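Local coordinates for protein 3-oxo-tetronate kinase (Cupriavidus necator, PDB 5DMH) that phosphorylates 3-oxo-tetronate at its 4-position with ATP, acting as a four-carbon acid sugar kinase of carbohydrate metabolism, at residues R386-A391 and K427-A432. Residues are numbered along the deposited sequence; the frame is centred on the assembly and turned at random.
Sequences RRFVVA and KPLALA
Pro428 O is gripped by two nitrogens of one guanidinium group, Arg386 NE donating to it over 2.7 Å and Arg386 NH2 over 2.9 Å. The oxygen lies in the guanidinium plane, at its NE edge. NH2 points at a lone pair of Pro428 O, in the carbonyl plane, whereas NE comes in tilted 24° from that plane. Bends at chi2 (-78°) and chi3 (-63°) turn the arginine end toward the Pro428 carbonyl, and this side-on fork fixes the rotation of the guanidinium, over one face of which Lys427 CB packs, displaced toward the rim.

Beyond this point the two segments run parallel as neighbouring strands. Ala430 NH bonds to Arg386 O (N to O 2.8 Å) and Ala430 O receives Phe388 NH; one step further, Ala432 does the same between Phe388 O and Val390 NH, where Val390 N lies 2.9 Å from Ala432 O.

On one face of the pair Leu431 CD2 presses against Phe388 CB at 3.5 Å and approaches the ring obliquely, while Leu429 CD2 sits at the ring edge, 4.2 Å from Phe388 CE1. Leu403 of helix 393-403 also packs on Phe388. The other face carries Arg387, Val389, Ala430 and Ala432; Val389 meets helix 443-451, and the Arg387 guanidinium bonds to Gly286 O and Leu448 O.

The side chain of Val390 lies about 7 Å from the bound ADP. Strand 288-292 flanks 387-391 on its other side, giving the parallel core, sandwiched by helices, of the nucleotide-binding C-terminal domain, in which strand 387-391 leads directly into Gly392-Thr395, inferred to bind ATP.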
loop_
_atom_site.group_PDB
_atom_site.type_symbol
_atom_site.label_atom_id
_atom_site.label_comp_id
_atom_site.label_asym_id
_atom_site.label_seq_id
_atom_site.Cartn_x
_atom_site.Cartn_y
_atom_site.Cartn_z
ATOM N N ARG A 386 18.556 2.463 -13.027
ATOM C CA ARG A 386 18.641 1.496 -11.934
ATOM C C ARG A 386 17.848 1.934 -10.695
ATOM O O ARG A 386 17.530 1.102 -9.848
ATOM C CB ARG A 386 20.096 1.260 -11.538
ATOM C CG ARG A 386 20.951 0.698 -12.661
ATOM C CD ARG A 386 20.709 -0.784 -12.851
ATOM N NE ARG A 386 21.092 -1.529 -11.650
ATOM C CZ ARG A 386 22.344 -1.824 -11.318
ATOM N NH1 ARG A 386 23.349 -1.458 -12.102
ATOM N NH2 ARG A 386 22.591 -2.497 -10.201
ATOM N N ARG A 387 17.573 3.234 -10.568
ATOM C CA ARG A 387 16.845 3.750 -9.385
ATOM C C ARG A 387 15.528 4.380 -9.819
ATOM O O ARG A 387 15.508 5.261 -10.673
ATOM C CB ARG A 387 17.676 4.791 -8.608
ATOM C CG ARG A 387 19.020 4.280 -8.060
ATOM C CD ARG A 387 19.831 5.399 -7.403
ATOM N NE ARG A 387 20.312 6.341 -8.401
ATOM C CZ ARG A 387 20.382 7.663 -8.273
ATOM N NH1 ARG A 387 20.842 8.386 -9.290
ATOM N NH2 ARG A 387 20.010 8.276 -7.165
ATOM N N PHE A 388 14.440 3.912 -9.216
ATOM C CA PHE A 388 13.097 4.375 -9.539
ATOM C C PHE A 388 12.356 4.791 -8.295
ATOM O O PHE A 388 12.113 3.959 -7.399
ATOM C CB PHE A 388 12.320 3.241 -10.213
ATOM C CG PHE A 388 12.941 2.731 -11.474
ATOM C CD1 PHE A 388 14.026 1.867 -11.434
ATOM C CD2 PHE A 388 12.412 3.076 -12.713
ATOM C CE1 PHE A 388 14.581 1.380 -12.608
ATOM C CE2 PHE A 388 12.970 2.590 -13.872
ATOM C CZ PHE A 388 14.047 1.756 -13.827
ATOM N N VAL A 389 11.963 6.066 -8.246
ATOM C CA VAL A 389 11.064 6.593 -7.214
ATOM C C VAL A 389 9.703 6.829 -7.855
ATOM O O VAL A 389 9.596 7.561 -8.821
ATOM C CB VAL A 389 11.588 7.935 -6.649
ATOM C CG1 VAL A 389 10.624 8.494 -5.616
ATOM C CG2 VAL A 389 12.981 7.754 -6.066
ATOM N N VAL A 390 8.684 6.156 -7.332
ATOM C CA VAL A 390 7.348 6.183 -7.882
ATOM C C VAL A 390 6.370 6.701 -6.833
ATOM O O VAL A 390 6.298 6.168 -5.735
ATOM C CB VAL A 390 6.895 4.793 -8.356
ATOM C CG1 VAL A 390 5.575 4.907 -9.115
ATOM C CG2 VAL A 390 7.962 4.097 -9.216
ATOM N N ALA A 391 5.611 7.722 -7.190
ATOM C CA ALA A 391 4.625 8.311 -6.302
ATOM C C ALA A 391 3.246 7.857 -6.716
ATOM O O ALA A 391 2.819 8.138 -7.843
ATOM C CB ALA A 391 4.721 9.835 -6.343
ATOM N N LYS A 427 22.123 -7.661 -11.215
ATOM C CA LYS A 427 22.269 -6.212 -11.105
ATOM C C LYS A 427 20.933 -5.619 -10.648
ATOM O O LYS A 427 20.070 -5.274 -11.455
ATOM C CB LYS A 427 22.724 -5.607 -12.434
ATOM C CG LYS A 427 24.172 -5.925 -12.757
ATOM C CD LYS A 427 24.603 -5.363 -14.104
ATOM C CE LYS A 427 24.103 -6.229 -15.254
ATOM N NZ LYS A 427 25.105 -6.322 -16.368
ATOM N N PRO A 428 20.750 -5.503 -9.335
ATOM C CA PRO A 428 19.396 -5.158 -8.874
ATOM C C PRO A 428 18.915 -3.790 -9.341
ATOM O O PRO A 428 19.720 -2.949 -9.754
ATOM C CB PRO A 428 19.530 -5.152 -7.343
ATOM C CG PRO A 428 20.796 -5.899 -7.037
ATOM C CD PRO A 428 21.704 -5.655 -8.226
ATOM N N LEU A 429 17.607 -3.588 -9.271
ATOM C CA LEU A 429 17.007 -2.268 -9.333
ATOM C C LEU A 429 16.710 -1.834 -7.913
ATOM O O LEU A 429 16.444 -2.660 -7.055
ATOM C CB LEU A 429 15.713 -2.278 -10.145
ATOM C CG LEU A 429 15.814 -2.889 -11.537
ATOM C CD1 LEU A 429 14.446 -2.922 -12.205
ATOM C CD2 LEU A 429 16.838 -2.114 -12.391
ATOM N N ALA A 430 16.773 -0.536 -7.667
ATOM C CA ALA A 430 16.386 0.002 -6.371
ATOM C C ALA A 430 15.127 0.822 -6.575
ATOM O O ALA A 430 15.068 1.694 -7.455
ATOM C CB ALA A 430 17.500 0.853 -5.785
ATOM N N LEU A 431 14.111 0.523 -5.769
ATOM C CA LEU A 431 12.805 1.137 -5.895
ATOM C C LEU A 431 12.334 1.759 -4.596
ATOM O O LEU A 431 12.525 1.184 -3.522
ATOM C CB LEU A 431 11.767 0.071 -6.237
ATOM C CG LEU A 431 11.970 -0.771 -7.501
ATOM C CD1 LEU A 431 10.872 -1.803 -7.550
ATOM C CD2 LEU A 431 11.875 0.094 -8.683
ATOM N N ALA A 432 11.657 2.894 -4.704
ATOM C CA ALA A 432 10.942 3.470 -3.570
ATOM C C ALA A 432 9.536 3.701 -4.073
ATOM O O ALA A 432 9.323 4.458 -5.024
ATOM C CB ALA A 432 11.588 4.788 -3.105
#